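Long-range contacts in paenibacillus xanthan lyase (Paenibacillus, PDB 6F2P), which probably removes the terminal mannosyl residues of xanthan side chains by beta-elimination, as a member of polysaccharide lyase family 8: residues A[930-934]-A[999-1003]; A[286-290]-A[588-592]. All coordinates share one frame; numbering follows the deposited sequence.

Contact 1 of 2, residues A[930-934]-A[999-1003]. With CA (calcium ion), chain G.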
# COMPACT_ATOMS: atom_id res chain seq x y z
N THR A 930 -37.77 0.62 -55.98
CA THR A 930 -36.39 0.75 -55.48
C THR A 930 -35.92 2.20 -55.39
O THR A 930 -34.74 2.50 -55.61
CB THR A 930 -35.33 -0.08 -56.27
OG1 THR A 930 -35.10 0.53 -57.55
CG2 THR A 930 -35.78 -1.51 -56.45
N ASP A 931 -36.86 3.08 -55.05
CA ASP A 931 -36.56 4.48 -54.76
C ASP A 931 -36.21 4.61 -53.29
O ASP A 931 -36.31 5.67 -52.69
CB ASP A 931 -37.72 5.39 -55.13
CG ASP A 931 -37.48 6.14 -56.43
OD1 ASP A 931 -36.31 6.22 -56.88
OD2 ASP A 931 -38.47 6.66 -57.01
N ARG A 932 -35.85 3.46 -52.72
CA ARG A 932 -34.95 3.37 -51.57
C ARG A 932 -35.55 3.46 -50.17
O ARG A 932 -36.76 3.30 -49.96
CB ARG A 932 -33.76 4.32 -51.72
CG ARG A 932 -33.01 4.23 -53.06
CD ARG A 932 -31.67 3.54 -52.94
NE ARG A 932 -30.85 4.14 -51.89
CZ ARG A 932 -30.43 3.47 -50.82
NH1 ARG A 932 -30.76 2.20 -50.66
NH2 ARG A 932 -29.68 4.08 -49.91
N TYR A 933 -34.65 3.74 -49.24
CA TYR A 933 -34.79 3.47 -47.81
C TYR A 933 -35.62 2.29 -47.29
O TYR A 933 -36.85 2.32 -47.25
CB TYR A 933 -34.86 4.71 -46.92
CG TYR A 933 -33.91 4.50 -45.77
CD1 TYR A 933 -32.56 4.85 -45.87
CD2 TYR A 933 -34.33 3.88 -44.60
CE1 TYR A 933 -31.68 4.62 -44.82
CE2 TYR A 933 -33.47 3.65 -43.56
CZ TYR A 933 -32.14 4.02 -43.67
OH TYR A 933 -31.29 3.78 -42.61
N GLY A 934 -34.88 1.28 -46.85
CA GLY A 934 -35.42 0.03 -46.34
C GLY A 934 -35.76 -0.91 -47.49
O GLY A 934 -35.33 -0.71 -48.63
N GLY A 999 -36.86 11.31 -55.99
CA GLY A 999 -36.98 10.10 -55.21
C GLY A 999 -35.63 9.42 -55.05
O GLY A 999 -34.73 9.62 -55.87
N GLY A 1000 -35.49 8.63 -53.99
CA GLY A 1000 -34.27 7.88 -53.76
C GLY A 1000 -33.18 8.67 -53.05
O GLY A 1000 -32.23 8.09 -52.53
N VAL A 1001 -33.33 9.99 -53.03
CA VAL A 1001 -32.35 10.86 -52.39
C VAL A 1001 -32.89 11.46 -51.09
O VAL A 1001 -34.10 11.46 -50.85
CB VAL A 1001 -31.93 12.01 -53.33
CG1 VAL A 1001 -31.03 11.48 -54.43
CG2 VAL A 1001 -33.16 12.69 -53.90
N TRP A 1002 -31.97 11.96 -50.26
CA TRP A 1002 -32.35 12.67 -49.04
C TRP A 1002 -32.68 14.11 -49.38
O TRP A 1002 -31.82 14.88 -49.81
CB TRP A 1002 -31.24 12.62 -48.00
CG TRP A 1002 -31.14 11.30 -47.29
CD1 TRP A 1002 -30.06 10.46 -47.29
CD2 TRP A 1002 -32.15 10.68 -46.50
NE1 TRP A 1002 -30.34 9.34 -46.53
CE2 TRP A 1002 -31.62 9.45 -46.04
CE3 TRP A 1002 -33.45 11.03 -46.12
CZ2 TRP A 1002 -32.34 8.58 -45.23
CZ3 TRP A 1002 -34.17 10.17 -45.31
CH2 TRP A 1002 -33.61 8.96 -44.88
N ASN A 1003 -33.94 14.48 -49.18
CA ASN A 1003 -34.39 15.82 -49.52
C ASN A 1003 -34.44 16.71 -48.29
O ASN A 1003 -35.14 16.40 -47.33
CB ASN A 1003 -35.76 15.77 -50.21
CG ASN A 1003 -35.67 15.21 -51.62
OD1 ASN A 1003 -34.88 15.68 -52.44
ND2 ASN A 1003 -36.46 14.18 -51.90
CA CA G . -38.89 2.35 -46.11
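The backbones of Asp931 and Gly1000 run side by side as two loops, their CA atoms 4.2 Å apart and the touching parts 35° apart in direction. Both loops belong to the Golvesin C-terminal domain, where antiparallel strands build two facing sheets. Segment 930-934 precedes strand 937-939, and segment 999-1003 leads into strand 1003-1010. The backbone approach is a CA-H...O contact: Gly1000 CA lies 3.2 Å from Asp931 O. The positive phi of Gly1000 (84°) suits glycine.

The Asp931 carboxylate leans over Gly999, with OD1 3.7 Å from Gly999 C. Its OD2 is hydrogen-bonded to the backbone N of Ala970, which ties the group to the loop after strand 960-967.

Further along, Tyr933 and Trp1002 bring their rings together at a slant. The planes are 50° apart and the centroids 5.6 Å apart. Trp1002 CG lies anti to its carbonyl carbon and beside the backbone N, which brings the six-membered ring to Tyr933. Both side chains also touch Met967 and Ala1033 on the neighbouring strands, and Lys1035 makes a cation-pi contact with Trp1002. The backbone of Tyr933 has a second task. Its carbonyl O binds a calcium ion at 2.3 Å, in a site completed by Asp910, Asn911, Asp936 and Asp1032. The nearest ring atoms are Tyr933 CD1 and Trp1002 CZ2, 3.8 Å apart.

Contact 2 of 2, residues A[286-290]-A[588-592]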
# COMPACT_ATOMS: atom_id res chain seq x y z
N SER A 286 16.88 -13.34 11.43
CA SER A 286 17.97 -14.31 11.49
C SER A 286 18.93 -14.11 12.66
O SER A 286 19.98 -14.73 12.68
CB SER A 286 18.77 -14.30 10.19
OG SER A 286 19.51 -13.11 10.05
N ARG A 287 18.58 -13.26 13.61
CA ARG A 287 19.43 -13.06 14.79
C ARG A 287 18.89 -13.82 15.99
O ARG A 287 17.81 -13.51 16.50
CB ARG A 287 19.59 -11.57 15.10
CG ARG A 287 20.39 -10.85 14.04
CD ARG A 287 20.38 -9.34 14.21
NE ARG A 287 21.10 -8.73 13.09
CZ ARG A 287 21.03 -7.44 12.76
NH1 ARG A 287 20.27 -6.61 13.46
NH2 ARG A 287 21.72 -6.99 11.72
N HIS A 288 19.65 -14.82 16.45
CA HIS A 288 19.17 -15.70 17.52
C HIS A 288 18.92 -14.95 18.81
O HIS A 288 18.03 -15.31 19.57
CB HIS A 288 20.14 -16.86 17.75
CG HIS A 288 21.47 -16.45 18.30
ND1 HIS A 288 21.75 -16.46 19.65
CD2 HIS A 288 22.60 -16.04 17.68
CE1 HIS A 288 22.99 -16.06 19.84
NE2 HIS A 288 23.53 -15.80 18.66
N GLY A 289 19.71 -13.92 19.07
CA GLY A 289 19.58 -13.16 20.29
C GLY A 289 18.54 -12.07 20.16
O GLY A 289 18.31 -11.29 21.09
N LEU A 290 17.90 -12.01 19.00
CA LEU A 290 16.97 -10.94 18.73
C LEU A 290 15.69 -11.46 18.08
O LEU A 290 15.21 -10.92 17.09
CB LEU A 290 17.63 -9.90 17.83
CG LEU A 290 17.10 -8.47 17.90
CD1 LEU A 290 16.97 -8.01 19.35
CD2 LEU A 290 18.03 -7.58 17.11
N SER A 588 29.24 -11.31 13.94
CA SER A 588 28.57 -10.95 15.18
C SER A 588 27.56 -11.99 15.62
O SER A 588 27.32 -12.16 16.80
CB SER A 588 27.87 -9.60 15.03
OG SER A 588 28.80 -8.58 14.70
N TRP A 589 26.96 -12.70 14.67
CA TRP A 589 25.80 -13.50 15.03
C TRP A 589 25.94 -15.00 14.81
O TRP A 589 25.04 -15.76 15.20
CB TRP A 589 24.56 -12.97 14.32
CG TRP A 589 24.04 -11.67 14.88
CD1 TRP A 589 24.19 -10.42 14.34
CD2 TRP A 589 23.27 -11.50 16.09
NE1 TRP A 589 23.57 -9.48 15.14
CE2 TRP A 589 23.00 -10.11 16.21
CE3 TRP A 589 22.79 -12.38 17.08
CZ2 TRP A 589 22.26 -9.58 17.28
CZ3 TRP A 589 22.07 -11.86 18.14
CH2 TRP A 589 21.81 -10.47 18.24
N LYS A 590 27.04 -15.42 14.19
CA LYS A 590 27.27 -16.83 13.95
C LYS A 590 27.14 -17.62 15.25
O LYS A 590 27.74 -17.26 16.26
CB LYS A 590 28.65 -17.04 13.33
CG LYS A 590 28.86 -18.42 12.73
CD LYS A 590 30.34 -18.69 12.49
CE LYS A 590 31.15 -18.40 13.75
NZ LYS A 590 32.23 -19.41 13.98
N ASP A 591 26.32 -18.67 15.20
CA ASP A 591 26.02 -19.52 16.36
C ASP A 591 25.62 -20.90 15.86
O ASP A 591 24.57 -21.08 15.25
CB ASP A 591 24.88 -18.91 17.19
CG ASP A 591 24.48 -19.78 18.40
OD1 ASP A 591 24.67 -21.02 18.41
OD2 ASP A 591 23.95 -19.20 19.37
N SER A 592 26.45 -21.89 16.17
CA SER A 592 26.30 -23.21 15.58
C SER A 592 25.62 -24.23 16.48
O SER A 592 25.43 -25.37 16.07
CB SER A 592 27.65 -23.75 15.10
OG SER A 592 28.17 -22.95 14.05
O HOH W 1 21.65 -15.75 14.74
O HOH W 2 26.16 -15.10 17.96
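Trp589 meets Arg287 with one face and His288 with an edge, and joins the N-terminal alpha-helical domain of the lyase to its super-sandwich domain. The Arg287 chain is extended from CG to NE, which carries the methylenes across the indole face. CG sits 3.5 Å from the centroid of the five-membered ring and 10° off the normal, a CH-pi contact. The guanidinium plane stays within 8° of the indole plane. Arg287 NE and Trp589 NE1 are both donors and do not bond. NE instead forms a salt bridge with Glu400.

The CE3-CZ3 edge of the indole is turned to the His288 face, an offset edge-to-face pair with centroids 5.4 Å apart. Over the opposite imidazole face stands Asp591, its OD2 3.3 Å from His288 CE1. CG of Asp591 is anti to the backbone N (chi1 178°), which carries the carboxylate across the ring, their planes near perpendicular. Its OD1 is hydrogen-bonded to Thr593 N. One water links His288 NE2, at 2.8 Å, to Lys590 O. Another joins Ser286 O and His288 N, with a weak bond to Trp589 O. An alanine in place of Trp589 would probably leave the Arg287 methylenes without the ring they lie on and take the indole edge from His288. The two loops meet through ring faces, methylenes and water, while the charge of Arg287 is met by Glu400.

The two contacts belong to widely separated parts of the chain. Their centres are 91 Å apart, their nearest atoms about 74 Å, and they lie on opposite sides of the chain's centre. They share no sheet or helix. Contact 2 comes first and closes before contact 1 opens. It spans nearly 300 residues to bring a loop before helix 292-307 against a loop between strands 566-578 and 595-607, so it joins two domains. Contact 1 spans 65 residues and stays within the Golvesin C-terminal domain. One therefore probably bears on how the lyase domains sit together, the other on the local build of a distant calcium-binding domain.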